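Local atomic coordinates of NTP_transf_2 domain-containing protein (Capnocytophaga granulosa, PDB entry 6WT9), a protein that synthesises the second messenger 3',3'-cyclic di-GMP from two GTP molecules in a STING-associated bacterial CBASS antiviral defence system. Residues P34-N39 and S286-L291; K93-I98 and M183-D188; T171-I176 and I214-S219; I207-I212 and P228-Q233; I264-F269 and I327-S332. All blocks are in the same frame, centred on the assembly; numbering follows the deposited sequence.

Contact 1: residues P34-N39 and S286-L291; sequences PDVKYN and SNKYQL
Asp35 and Tyr289 meet tip to tip, and the lysine next to the tyrosine brings a second polar tip to the same carboxylate. Tyr289 OH donates to Asp35 OD2 at 2.6 Å, with the hydroxyl lying above the carboxylate plane, 35° out of it, while OD2 itself sits at the edge of the phenol ring and in its plane. The other oxygen, OD1, takes the longer salt bridge from Lys288 NZ on its syn lone pair, 3.3 Å away. Lys288 CG, set between the backbone N and the carbonyl carbon (chi1 48°), lies over the centre of the Tyr289 ring, 3.9 Å above its plane, and the chain beyond it is extended. The methyl Val36 CG1 lies against the hydroxyl, 3.2 Å from Tyr289 OH. Both donors have further partners: Lys288 NZ bonds Asn33, and Tyr289 OH bonds Thr46 of helix 40-49. The result is a small polar joint between two interhelical loops, of which 286-291 contains an Asx motif, Asn287 OD1 accepting from Gln290 N.

Contact 2: residues K93-I98 and M183-D188; sequences KGYSDI and MGRDVD
Ile98 and Val187 form a parallel beta bridge, their CA atoms 5.2 Å apart, and Asp188 N closes it with a 2.9 Å hydrogen bond to Ile98 O at an N-H...O angle of 162°. On one face of the sheet the two side chains lie alongside, pointing the same way, with Ile98 CG2 3.9 Å from Val187 CG2. Asp97, Asp186 and Asp188 gather beside this bridge, Asp97 OD1 and Asp188 OD2 being 5.3 Å apart. Nucleotidyltransferases of this superfamily carry their metal-binding acids on such neighbouring strands of the central sheet, so the cluster is consistent with that site; Lys177 pairs with Asp188, and Thr179 bonds Asp186. Before the bridge the chains spread, and a water links Asp186 N to Tyr95 O, the latter weakly. Farther out, Tyr95 CD1 stands 3.4 Å above one face of the Arg185 guanidinium, offset toward its rim, while Arg185 NH2 lies at the edge of the ring; the planes are 53° apart. NH2 also makes a weak, long ion pair with Glu20.

Contact 3: residues T171-I176 and I214-S219; sequences THPKAI and IYNKRS
Arg218 starts on Pro173: its CB lies 3.7 Å from Pro173 CB and nearly as close to Pro173 CG. With CG anti to the backbone N (chi1 162°), the chain leaves the backbone and then bends at chi2 and chi3, turning NE toward Asn216, whose OD1 accepts from it at 3.2 Å. That oxygen also takes Ser219 N from the same face of the amide plane, at 3.3 Å, completing an Asx motif where strand 212-216 turns toward strand 221-226. Beyond NE, Pro173 CG stands over one face of the guanidinium, offset toward the rim, and Lys174 NZ lies at its edge, in plane, 3.4 Å from Arg218 NH2. The backbones are tied as well, by Lys217 N donating to Pro173 O at 2.8 Å, with an N-H...O angle of 164°. Lys174 NZ faces two donors, Asn216 ND2 being 3.0 Å from it. Such closeness would be unfavourable by itself, and Glu223, in a salt bridge with Lys174, probably offsets the repulsion.

Contact 4: residues I207-I212 and P228-Q233; sequences IEYRGI and PFLSIQ
The ring of Tyr209 is sandwiched between Leu230 and its own neighbour in sequence: Leu230 CB stands 3.6 Å above one face, offset toward the rim, and Glu208 CG lies over the opposite face. The leucine contact is a CH-pi interaction, CB being 4.0 Å from the ring centroid and 24° off the normal, and CD1 of the same residue reaches Tyr209 CD2. In the fold this sets the loop entering strand 212-216 against the N-terminal part of helix 228-241, which follows the hairpin of strands 212-216 and 221-226. The ring of Phe229 has Pro228 CG over the centre of one face and is approached obliquely by Ile212 CG2, 4.0 Å from Phe229 CE2. Leu101 of the central sheet touches Ile212, Pro228 and Phe229, so the helix start is packed on the sheet and on the loop together. Tyr209 is the centre of an inverse gamma turn. At the far end of the phenol, Tyr209 OH lies 3.7 Å from Gln233 CG, with the ring and the glutamine amide nearly parallel, 11° apart. On the strand side, Ile212 CD1 meets Pro228 CG at 3.7 Å.

Contact 5: residues I264-F269 and I327-S332; sequences IELSSF and IDKKES
Ser332 OG accepts a hydrogen bond from the backbone of Glu265, 3.2 Å from its N and with an N-H...O angle of 147°. Around this bond aliphatic carbons pack on the helix: Leu266 CG lies 3.9 Å from Ser332 CB, and its two methyls spread over the helix, CD1 toward Ser332 O and CD2 3.8 Å from Lys329 CG. Ile264 adds its CG2, 3.6 Å from Ser332 O. The serine hydroxyl is held in turn from within its own helix. With OG anti to the carbonyl carbon (chi1 -64°), it donates to Asp328 O at 3.0 Å, while Ser332 N donates to the same oxygen at 2.8 Å from the opposite face of its plane. The hydroxyl thus donates within the helix and accepts across the contact, joining the start of the C-terminal helix 327-347 to the connection between helices 245-259 and 268-276. On the other side, Glu265 is the centre of an inverse gamma turn, its Leu266 N to Ile264 O bond weak. Lys257 bonds Leu266 O, and Ser267 is the N-cap of helix 268-276. Lys329 runs extended beyond CG, past the leucine, to bond Ile321 O and form a salt bridge with Asp270 of that helix. Farther along helix 327-347, Leu336 packs on both Ile264 and Leu266, and Met335 on Ile264.

How the contacts relate
Contacts 2 and 3 belong to the mixed sheet of the nucleotidyltransferase core: their strands 185-194 and 212-216 are neighbours, and the contacts touch where Asp188 CB lies 4.0 Å from Ile176 O. Contact 4 adjoins contact 3 in sequence, their centres 21 Å apart, and carries the chain from sheet into helix 228-241. Contact 5 lies among the later helices, its nearest atoms about 5 Å from contact 4. Contact 1 is peripheral, its centre 44 Å from that of contact 3, across the centre of the chain. Its segments enclose contacts 2, 3 and 4, alternate with those of contact 5, and join the loop after helix 23-32 to the loop before helix 291-304.

Contact 1: residues P34-N39 and S286-L291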
# COMPACT_ATOMS: atom_id res chain seq x y z
N PRO A 34 -10.87 -24.00 -5.17
CA PRO A 34 -10.75 -25.20 -6.01
C PRO A 34 -11.15 -24.98 -7.46
O PRO A 34 -10.88 -25.86 -8.30
CB PRO A 34 -11.68 -26.21 -5.33
CG PRO A 34 -12.71 -25.35 -4.66
CD PRO A 34 -11.98 -24.11 -4.21
N ASP A 35 -11.78 -23.85 -7.79
CA ASP A 35 -12.25 -23.63 -9.16
C ASP A 35 -11.11 -23.25 -10.10
O ASP A 35 -11.25 -23.41 -11.32
CB ASP A 35 -13.32 -22.55 -9.18
CG ASP A 35 -12.82 -21.22 -8.63
OD1 ASP A 35 -12.27 -21.21 -7.50
OD2 ASP A 35 -12.97 -20.19 -9.32
N VAL A 36 -10.00 -22.75 -9.57
CA VAL A 36 -8.95 -22.18 -10.41
C VAL A 36 -8.11 -23.29 -11.02
O VAL A 36 -7.26 -23.03 -11.88
CB VAL A 36 -8.08 -21.20 -9.60
CG1 VAL A 36 -8.96 -20.17 -8.93
CG2 VAL A 36 -7.25 -21.95 -8.56
N LYS A 37 -8.34 -24.52 -10.58
CA LYS A 37 -7.55 -25.66 -11.03
C LYS A 37 -7.62 -25.83 -12.54
O LYS A 37 -8.69 -25.73 -13.15
CB LYS A 37 -8.01 -26.93 -10.33
CG LYS A 37 -7.80 -26.90 -8.83
CD LYS A 37 -8.12 -28.23 -8.19
CE LYS A 37 -7.23 -28.46 -6.99
NZ LYS A 37 -5.80 -28.28 -7.36
N TYR A 38 -6.46 -26.08 -13.14
CA TYR A 38 -6.33 -26.34 -14.58
C TYR A 38 -6.82 -25.17 -15.42
O TYR A 38 -7.26 -25.35 -16.56
CB TYR A 38 -7.06 -27.63 -14.97
CG TYR A 38 -6.83 -28.77 -14.00
CD1 TYR A 38 -5.62 -29.45 -13.98
CD2 TYR A 38 -7.82 -29.17 -13.11
CE1 TYR A 38 -5.40 -30.49 -13.10
CE2 TYR A 38 -7.61 -30.21 -12.23
CZ TYR A 38 -6.39 -30.87 -12.22
OH TYR A 38 -6.18 -31.90 -11.34
N ASN A 39 -6.75 -23.95 -14.88
CA ASN A 39 -7.15 -22.76 -15.62
C ASN A 39 -6.26 -21.61 -15.17
O ASN A 39 -6.44 -21.08 -14.06
CB ASN A 39 -8.63 -22.45 -15.40
CG ASN A 39 -9.20 -21.56 -16.48
OD1 ASN A 39 -9.17 -20.34 -16.38
ND2 ASN A 39 -9.71 -22.18 -17.54
N SER A 286 -20.54 -8.97 -5.32
CA SER A 286 -19.77 -9.50 -6.44
C SER A 286 -18.74 -10.52 -5.96
O SER A 286 -18.13 -10.35 -4.91
CB SER A 286 -19.08 -8.37 -7.19
OG SER A 286 -20.02 -7.38 -7.58
N ASN A 287 -18.55 -11.57 -6.75
CA ASN A 287 -17.49 -12.52 -6.45
C ASN A 287 -16.15 -11.98 -6.97
O ASN A 287 -16.07 -10.90 -7.56
CB ASN A 287 -17.82 -13.91 -7.03
CG ASN A 287 -17.90 -13.92 -8.55
OD1 ASN A 287 -17.04 -13.40 -9.25
ND2 ASN A 287 -18.95 -14.56 -9.07
N LYS A 288 -15.09 -12.75 -6.74
CA LYS A 288 -13.74 -12.29 -7.07
C LYS A 288 -13.61 -11.97 -8.55
O LYS A 288 -13.01 -10.95 -8.92
CB LYS A 288 -12.71 -13.33 -6.64
CG LYS A 288 -13.05 -14.74 -7.07
CD LYS A 288 -12.04 -15.75 -6.57
CE LYS A 288 -12.45 -17.17 -6.95
NZ LYS A 288 -11.44 -18.18 -6.54
N TYR A 289 -14.17 -12.81 -9.42
CA TYR A 289 -14.00 -12.61 -10.86
C TYR A 289 -14.81 -11.41 -11.35
O TYR A 289 -14.37 -10.68 -12.23
CB TYR A 289 -14.40 -13.88 -11.61
CG TYR A 289 -13.58 -15.07 -11.20
CD1 TYR A 289 -12.22 -14.95 -10.93
CD2 TYR A 289 -14.16 -16.33 -11.07
CE1 TYR A 289 -11.46 -16.04 -10.55
CE2 TYR A 289 -13.41 -17.42 -10.69
CZ TYR A 289 -12.07 -17.27 -10.43
OH TYR A 289 -11.32 -18.36 -10.05
N GLN A 290 -16.00 -11.20 -10.78
CA GLN A 290 -16.85 -10.09 -11.18
C GLN A 290 -16.28 -8.74 -10.77
O GLN A 290 -16.77 -7.71 -11.24
CB GLN A 290 -18.25 -10.26 -10.60
CG GLN A 290 -18.98 -11.49 -11.13
CD GLN A 290 -20.14 -11.90 -10.26
OE1 GLN A 290 -20.20 -11.57 -9.08
NE2 GLN A 290 -21.09 -12.63 -10.85
N LEU A 291 -15.26 -8.71 -9.90
CA LEU A 291 -14.61 -7.45 -9.57
C LEU A 291 -13.83 -6.88 -10.75
O LEU A 291 -13.59 -5.67 -10.79
CB LEU A 291 -13.68 -7.63 -8.37
CG LEU A 291 -14.35 -8.09 -7.07
CD1 LEU A 291 -13.31 -8.31 -5.98
CD2 LEU A 291 -15.40 -7.08 -6.62

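Contact 2: residues K93-I98 and M183-D188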
# COMPACT_ATOMS: atom_id res chain seq x y z
N LYS A 93 3.62 -7.99 -2.00
CA LYS A 93 4.87 -8.73 -1.88
C LYS A 93 4.98 -9.34 -0.49
O LYS A 93 4.66 -8.70 0.51
CB LYS A 93 6.07 -7.83 -2.14
CG LYS A 93 6.02 -7.06 -3.45
CD LYS A 93 7.39 -6.50 -3.80
CE LYS A 93 8.04 -5.81 -2.60
NZ LYS A 93 9.44 -5.40 -2.88
N GLY A 94 5.43 -10.60 -0.45
CA GLY A 94 5.68 -11.23 0.84
C GLY A 94 6.75 -10.52 1.64
O GLY A 94 6.67 -10.42 2.86
N TYR A 95 7.77 -10.02 0.95
CA TYR A 95 8.84 -9.25 1.59
C TYR A 95 8.49 -7.76 1.64
O TYR A 95 9.29 -6.90 1.28
CB TYR A 95 10.16 -9.48 0.86
CG TYR A 95 10.74 -10.86 1.08
CD1 TYR A 95 10.44 -11.59 2.22
CD2 TYR A 95 11.59 -11.42 0.14
CE1 TYR A 95 10.97 -12.85 2.42
CE2 TYR A 95 12.13 -12.68 0.33
CZ TYR A 95 11.81 -13.39 1.47
OH TYR A 95 12.34 -14.65 1.67
N SER A 96 7.28 -7.47 2.08
CA SER A 96 6.82 -6.09 2.15
C SER A 96 7.50 -5.36 3.30
O SER A 96 7.54 -5.86 4.43
CB SER A 96 5.30 -6.05 2.32
OG SER A 96 4.83 -4.71 2.40
N ASP A 97 8.05 -4.19 3.01
CA ASP A 97 8.62 -3.36 4.06
C ASP A 97 7.51 -2.65 4.83
O ASP A 97 6.32 -2.75 4.50
CB ASP A 97 9.63 -2.38 3.48
CG ASP A 97 9.06 -1.58 2.32
OD1 ASP A 97 8.13 -0.78 2.53
OD2 ASP A 97 9.56 -1.76 1.18
N ILE A 98 7.90 -1.92 5.86
CA ILE A 98 6.96 -1.19 6.70
C ILE A 98 7.59 0.14 7.08
O ILE A 98 8.82 0.27 7.17
CB ILE A 98 6.56 -2.00 7.96
CG1 ILE A 98 5.37 -1.36 8.67
CG2 ILE A 98 7.75 -2.15 8.90
CD1 ILE A 98 4.74 -2.26 9.72
N MSE A 183 16.35 -11.08 9.83
CA MSE A 183 15.00 -11.38 9.37
C MSE A 183 14.83 -11.18 7.87
O MSE A 183 13.86 -11.66 7.29
CB MSE A 183 13.98 -10.52 10.12
CG MSE A 183 14.07 -10.59 11.63
SE MSE A 183 12.63 -9.59 12.48
CE MSE A 183 11.12 -10.65 11.84
N GLY A 184 15.77 -10.47 7.26
CA GLY A 184 15.65 -10.15 5.85
C GLY A 184 14.52 -9.20 5.53
O GLY A 184 13.90 -9.32 4.47
N ARG A 185 14.24 -8.25 6.42
CA ARG A 185 13.16 -7.29 6.24
C ARG A 185 13.70 -5.87 6.32
O ARG A 185 14.69 -5.61 7.01
CB ARG A 185 12.06 -7.49 7.30
CG ARG A 185 11.42 -8.86 7.30
CD ARG A 185 10.69 -9.15 5.99
NE ARG A 185 9.89 -10.36 6.07
CZ ARG A 185 10.34 -11.58 5.81
NH1 ARG A 185 11.61 -11.76 5.46
NH2 ARG A 185 9.54 -12.63 5.91
N ASP A 186 13.04 -4.96 5.61
CA ASP A 186 13.40 -3.55 5.61
C ASP A 186 12.37 -2.73 6.37
O ASP A 186 11.18 -3.05 6.37
CB ASP A 186 13.54 -3.02 4.18
CG ASP A 186 14.80 -3.49 3.49
OD1 ASP A 186 15.73 -3.93 4.20
OD2 ASP A 186 14.88 -3.41 2.25
N VAL A 187 12.85 -1.68 7.02
CA VAL A 187 12.00 -0.75 7.76
C VAL A 187 12.44 0.67 7.43
O VAL A 187 13.64 0.98 7.50
CB VAL A 187 12.05 -0.99 9.28
CG1 VAL A 187 11.18 0.03 10.01
CG2 VAL A 187 11.62 -2.41 9.63
N ASP A 188 11.49 1.52 7.07
CA ASP A 188 11.74 2.95 6.90
C ASP A 188 11.25 3.69 8.13
O ASP A 188 10.19 3.38 8.68
CB ASP A 188 11.05 3.49 5.65
CG ASP A 188 11.65 2.94 4.36
OD1 ASP A 188 12.51 2.03 4.45
OD2 ASP A 188 11.27 3.41 3.27
O HOH W 1 10.83 -6.24 3.84

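Contact 3: residues T171-I176 and I214-S219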
# COMPACT_ATOMS: atom_id res chain seq x y z
N THR A 171 20.84 8.58 3.96
CA THR A 171 21.08 9.54 2.89
C THR A 171 19.85 10.38 2.59
O THR A 171 19.96 11.59 2.37
CB THR A 171 21.55 8.81 1.63
OG1 THR A 171 22.82 8.20 1.87
CG2 THR A 171 21.66 9.76 0.45
N HIS A 172 18.67 9.77 2.57
CA HIS A 172 17.47 10.52 2.21
C HIS A 172 17.03 11.40 3.38
O HIS A 172 16.97 10.93 4.51
CB HIS A 172 16.34 9.57 1.82
CG HIS A 172 15.21 10.25 1.11
ND1 HIS A 172 14.07 10.69 1.77
CD2 HIS A 172 15.04 10.59 -0.19
CE1 HIS A 172 13.25 11.25 0.90
NE2 HIS A 172 13.82 11.21 -0.30
N PRO A 173 16.72 12.68 3.13
CA PRO A 173 16.41 13.60 4.24
C PRO A 173 15.02 13.45 4.82
O PRO A 173 14.68 14.19 5.75
CB PRO A 173 16.58 14.97 3.58
CG PRO A 173 16.23 14.74 2.15
CD PRO A 173 16.73 13.36 1.83
N LYS A 174 14.19 12.54 4.32
CA LYS A 174 12.85 12.34 4.86
C LYS A 174 12.67 11.01 5.57
O LYS A 174 11.66 10.84 6.27
CB LYS A 174 11.79 12.47 3.76
CG LYS A 174 11.47 13.90 3.35
CD LYS A 174 10.23 13.95 2.47
CE LYS A 174 10.55 14.40 1.05
NZ LYS A 174 10.88 15.85 0.99
N ALA A 175 13.60 10.07 5.43
CA ALA A 175 13.42 8.76 6.03
C ALA A 175 14.77 8.08 6.21
O ALA A 175 15.70 8.28 5.43
CB ALA A 175 12.50 7.88 5.18
N ILE A 176 14.85 7.27 7.27
CA ILE A 176 15.98 6.37 7.50
C ILE A 176 15.54 4.97 7.12
O ILE A 176 14.45 4.53 7.52
CB ILE A 176 16.44 6.42 8.97
CG1 ILE A 176 16.73 7.86 9.40
CG2 ILE A 176 17.67 5.55 9.18
CD1 ILE A 176 17.12 7.99 10.86
N ILE A 214 5.69 15.86 8.01
CA ILE A 214 6.94 15.12 7.92
C ILE A 214 8.12 16.08 8.05
O ILE A 214 8.13 17.16 7.45
CB ILE A 214 7.01 14.34 6.59
CG1 ILE A 214 5.76 13.47 6.43
CG2 ILE A 214 8.27 13.50 6.52
CD1 ILE A 214 5.55 12.47 7.54
N TYR A 215 9.11 15.69 8.84
CA TYR A 215 10.31 16.49 8.98
C TYR A 215 11.21 16.31 7.76
O TYR A 215 11.46 15.19 7.32
CB TYR A 215 11.07 16.13 10.25
CG TYR A 215 12.41 16.82 10.35
CD1 TYR A 215 12.48 18.20 10.54
CD2 TYR A 215 13.60 16.11 10.26
CE1 TYR A 215 13.70 18.85 10.63
CE2 TYR A 215 14.82 16.75 10.36
CZ TYR A 215 14.86 18.12 10.54
OH TYR A 215 16.07 18.76 10.63
N ASN A 216 11.70 17.43 7.23
CA ASN A 216 12.57 17.43 6.06
C ASN A 216 13.96 17.86 6.52
O ASN A 216 14.19 19.04 6.81
CB ASN A 216 12.03 18.37 4.98
CG ASN A 216 12.72 18.18 3.64
OD1 ASN A 216 13.93 18.00 3.57
ND2 ASN A 216 11.93 18.21 2.57
N LYS A 217 14.89 16.89 6.58
CA LYS A 217 16.25 17.19 7.02
C LYS A 217 16.94 18.16 6.07
O LYS A 217 17.77 18.97 6.50
CB LYS A 217 17.04 15.89 7.13
CG LYS A 217 18.48 16.04 7.60
CD LYS A 217 19.18 14.69 7.59
CE LYS A 217 20.62 14.80 8.09
NZ LYS A 217 21.30 13.48 8.08
N ARG A 218 16.60 18.11 4.78
CA ARG A 218 17.28 18.94 3.79
C ARG A 218 16.93 20.41 3.97
O ARG A 218 17.81 21.28 3.89
CB ARG A 218 16.93 18.46 2.38
CG ARG A 218 17.21 19.45 1.27
CD ARG A 218 15.91 20.01 0.73
NE ARG A 218 14.87 18.98 0.66
CZ ARG A 218 14.73 18.12 -0.35
NH1 ARG A 218 15.57 18.16 -1.38
NH2 ARG A 218 13.76 17.22 -0.32
N SER A 219 15.66 20.72 4.21
CA SER A 219 15.22 22.10 4.38
C SER A 219 15.08 22.51 5.84
O SER A 219 14.81 23.69 6.10
CB SER A 219 13.88 22.32 3.66
OG SER A 219 12.86 21.52 4.24

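Contact 4: residues I207-I212 and P228-Q233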
# COMPACT_ATOMS: atom_id res chain seq x y z
N ILE A 207 -10.02 18.34 16.65
CA ILE A 207 -10.49 17.30 15.73
C ILE A 207 -9.52 16.13 15.75
O ILE A 207 -8.35 16.25 16.14
CB ILE A 207 -10.68 17.86 14.31
CG1 ILE A 207 -9.33 18.01 13.60
CG2 ILE A 207 -11.40 19.20 14.36
CD1 ILE A 207 -9.46 18.41 12.15
N GLU A 208 -10.01 14.97 15.31
CA GLU A 208 -9.24 13.74 15.48
C GLU A 208 -8.09 13.65 14.48
O GLU A 208 -6.92 13.59 14.87
CB GLU A 208 -10.16 12.52 15.36
CG GLU A 208 -9.49 11.20 15.71
CD GLU A 208 -8.90 11.19 17.11
OE1 GLU A 208 -9.39 11.93 17.99
OE2 GLU A 208 -7.94 10.42 17.34
N TYR A 209 -8.40 13.64 13.19
CA TYR A 209 -7.37 13.44 12.16
C TYR A 209 -6.88 14.80 11.65
O TYR A 209 -7.13 15.21 10.52
CB TYR A 209 -7.90 12.57 11.03
CG TYR A 209 -8.25 11.17 11.46
CD1 TYR A 209 -7.26 10.23 11.73
CD2 TYR A 209 -9.58 10.77 11.60
CE1 TYR A 209 -7.58 8.95 12.12
CE2 TYR A 209 -9.90 9.49 12.00
CZ TYR A 209 -8.90 8.58 12.25
OH TYR A 209 -9.22 7.30 12.64
N ARG A 210 -6.16 15.49 12.53
CA ARG A 210 -5.56 16.77 12.16
C ARG A 210 -4.34 16.61 11.26
O ARG A 210 -3.87 17.60 10.69
CB ARG A 210 -5.18 17.56 13.42
CG ARG A 210 -4.59 16.72 14.54
CD ARG A 210 -4.81 17.40 15.88
NE ARG A 210 -4.34 16.60 17.01
CZ ARG A 210 -3.23 16.84 17.69
NH1 ARG A 210 -2.88 16.05 18.70
NH2 ARG A 210 -2.47 17.88 17.37
N GLY A 211 -3.83 15.39 11.10
CA GLY A 211 -2.74 15.13 10.20
C GLY A 211 -1.37 15.24 10.86
O GLY A 211 -1.22 15.71 11.99
N ILE A 212 -0.36 14.79 10.12
CA ILE A 212 1.02 14.88 10.55
C ILE A 212 1.79 15.72 9.55
O ILE A 212 1.35 15.96 8.42
CB ILE A 212 1.68 13.49 10.72
CG1 ILE A 212 1.74 12.77 9.37
CG2 ILE A 212 0.93 12.67 11.74
CD1 ILE A 212 2.42 11.41 9.44
N PRO A 228 -2.09 9.75 7.02
CA PRO A 228 -1.92 8.31 6.79
C PRO A 228 -2.85 7.46 7.63
O PRO A 228 -3.32 6.41 7.18
CB PRO A 228 -0.45 8.08 7.15
CG PRO A 228 -0.17 9.10 8.19
CD PRO A 228 -1.00 10.31 7.83
N PHE A 229 -3.12 7.89 8.86
CA PHE A 229 -3.96 7.10 9.76
C PHE A 229 -5.42 7.17 9.34
O PHE A 229 -6.15 6.18 9.44
CB PHE A 229 -3.78 7.57 11.20
CG PHE A 229 -2.35 7.75 11.60
CD1 PHE A 229 -1.42 6.76 11.33
CD2 PHE A 229 -1.93 8.91 12.22
CE1 PHE A 229 -0.10 6.92 11.69
CE2 PHE A 229 -0.61 9.08 12.58
CZ PHE A 229 0.31 8.08 12.32
N LEU A 230 -5.87 8.34 8.87
CA LEU A 230 -7.22 8.46 8.34
C LEU A 230 -7.39 7.61 7.09
O LEU A 230 -8.43 6.97 6.90
CB LEU A 230 -7.54 9.93 8.05
CG LEU A 230 -8.87 10.23 7.35
CD1 LEU A 230 -10.04 9.70 8.17
CD2 LEU A 230 -9.01 11.72 7.10
N SER A 231 -6.37 7.60 6.22
CA SER A 231 -6.44 6.77 5.02
C SER A 231 -6.50 5.29 5.38
O SER A 231 -7.30 4.54 4.79
CB SER A 231 -5.23 7.05 4.13
OG SER A 231 -5.17 8.42 3.77
N ILE A 232 -5.68 4.86 6.33
CA ILE A 232 -5.69 3.46 6.76
C ILE A 232 -7.05 3.07 7.31
O ILE A 232 -7.63 2.04 6.94
CB ILE A 232 -4.57 3.21 7.79
CG1 ILE A 232 -3.20 3.22 7.12
CG2 ILE A 232 -4.82 1.91 8.55
CD1 ILE A 232 -2.05 3.22 8.09
N GLN A 233 -7.60 3.90 8.20
CA GLN A 233 -8.86 3.57 8.86
C GLN A 233 -10.01 3.54 7.86
O GLN A 233 -10.91 2.70 7.97
CB GLN A 233 -9.13 4.56 9.99
CG GLN A 233 -10.19 4.11 10.98
CD GLN A 233 -11.59 4.53 10.59
OE1 GLN A 233 -11.80 5.63 10.09
NE2 GLN A 233 -12.56 3.64 10.81

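Contact 5: residues I264-F269 and I327-S332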
# COMPACT_ATOMS: atom_id res chain seq x y z
N ILE A 264 3.42 2.20 -15.62
CA ILE A 264 2.23 2.77 -14.99
C ILE A 264 2.70 3.45 -13.71
O ILE A 264 2.85 2.81 -12.67
CB ILE A 264 1.17 1.71 -14.71
CG1 ILE A 264 0.78 0.99 -16.01
CG2 ILE A 264 -0.05 2.33 -14.06
CD1 ILE A 264 -0.18 -0.16 -15.80
N GLU A 265 2.92 4.76 -13.78
CA GLU A 265 3.42 5.52 -12.63
C GLU A 265 2.25 6.04 -11.79
O GLU A 265 2.06 7.24 -11.59
CB GLU A 265 4.32 6.65 -13.10
CG GLU A 265 5.64 6.17 -13.67
CD GLU A 265 6.55 7.31 -14.08
OE1 GLU A 265 6.09 8.47 -14.09
OE2 GLU A 265 7.73 7.05 -14.40
N LEU A 266 1.46 5.09 -11.29
CA LEU A 266 0.40 5.36 -10.33
C LEU A 266 0.82 4.77 -8.99
O LEU A 266 1.05 3.56 -8.89
CB LEU A 266 -0.93 4.76 -10.79
CG LEU A 266 -1.51 5.28 -12.10
CD1 LEU A 266 -2.76 4.50 -12.47
CD2 LEU A 266 -1.82 6.77 -11.99
N SER A 267 0.92 5.62 -7.98
CA SER A 267 1.32 5.16 -6.66
C SER A 267 0.20 4.34 -6.02
O SER A 267 -0.94 4.30 -6.50
CB SER A 267 1.68 6.34 -5.76
OG SER A 267 0.56 7.19 -5.57
N SER A 268 0.54 3.66 -4.92
CA SER A 268 -0.48 2.99 -4.13
C SER A 268 -1.49 3.99 -3.59
O SER A 268 -2.68 3.68 -3.48
CB SER A 268 0.17 2.21 -2.99
OG SER A 268 1.19 1.35 -3.47
N PHE A 269 -1.02 5.19 -3.24
CA PHE A 269 -1.90 6.30 -2.89
C PHE A 269 -2.98 6.50 -3.95
O PHE A 269 -4.17 6.63 -3.63
CB PHE A 269 -1.05 7.56 -2.71
CG PHE A 269 -1.78 8.72 -2.09
CD1 PHE A 269 -1.82 8.86 -0.71
CD2 PHE A 269 -2.38 9.68 -2.88
CE1 PHE A 269 -2.47 9.94 -0.14
CE2 PHE A 269 -3.03 10.76 -2.31
CZ PHE A 269 -3.07 10.89 -0.93
N ILE A 327 -0.29 15.30 -17.00
CA ILE A 327 -0.84 14.57 -18.13
C ILE A 327 -0.31 13.13 -18.17
O ILE A 327 -1.02 12.23 -18.62
CB ILE A 327 -0.54 15.32 -19.44
CG1 ILE A 327 -1.18 14.61 -20.64
CG2 ILE A 327 0.96 15.49 -19.64
CD1 ILE A 327 -0.96 15.31 -21.96
N ASP A 328 0.91 12.90 -17.70
CA ASP A 328 1.46 11.54 -17.72
C ASP A 328 0.74 10.63 -16.73
O ASP A 328 0.70 9.41 -16.93
CB ASP A 328 2.95 11.57 -17.41
CG ASP A 328 3.77 12.16 -18.55
OD1 ASP A 328 3.59 13.36 -18.84
OD2 ASP A 328 4.59 11.43 -19.14
N LYS A 329 0.16 11.20 -15.67
CA LYS A 329 -0.61 10.40 -14.73
C LYS A 329 -1.88 9.86 -15.39
O LYS A 329 -2.23 8.69 -15.21
CB LYS A 329 -0.96 11.23 -13.50
CG LYS A 329 -0.88 10.47 -12.19
CD LYS A 329 -1.18 11.38 -11.02
CE LYS A 329 -0.99 10.66 -9.70
NZ LYS A 329 -1.42 11.50 -8.54
N LYS A 330 -2.57 10.70 -16.17
CA LYS A 330 -3.75 10.24 -16.89
C LYS A 330 -3.37 9.22 -17.96
O LYS A 330 -4.12 8.27 -18.21
CB LYS A 330 -4.48 11.43 -17.51
CG LYS A 330 -5.01 12.42 -16.49
CD LYS A 330 -5.72 13.58 -17.16
CE LYS A 330 -6.21 14.59 -16.12
NZ LYS A 330 -6.90 15.74 -16.75
N GLU A 331 -2.21 9.39 -18.59
CA GLU A 331 -1.73 8.38 -19.53
C GLU A 331 -1.42 7.08 -18.81
O GLU A 331 -1.63 5.99 -19.36
CB GLU A 331 -0.50 8.90 -20.28
CG GLU A 331 -0.15 8.09 -21.52
CD GLU A 331 -1.22 8.21 -22.60
OE1 GLU A 331 -1.85 9.29 -22.70
OE2 GLU A 331 -1.43 7.23 -23.34
N SER A 332 -0.91 7.17 -17.58
CA SER A 332 -0.73 5.97 -16.77
C SER A 332 -2.07 5.33 -16.41
O SER A 332 -2.19 4.10 -16.38
CB SER A 332 0.06 6.31 -15.50
OG SER A 332 1.37 6.74 -15.82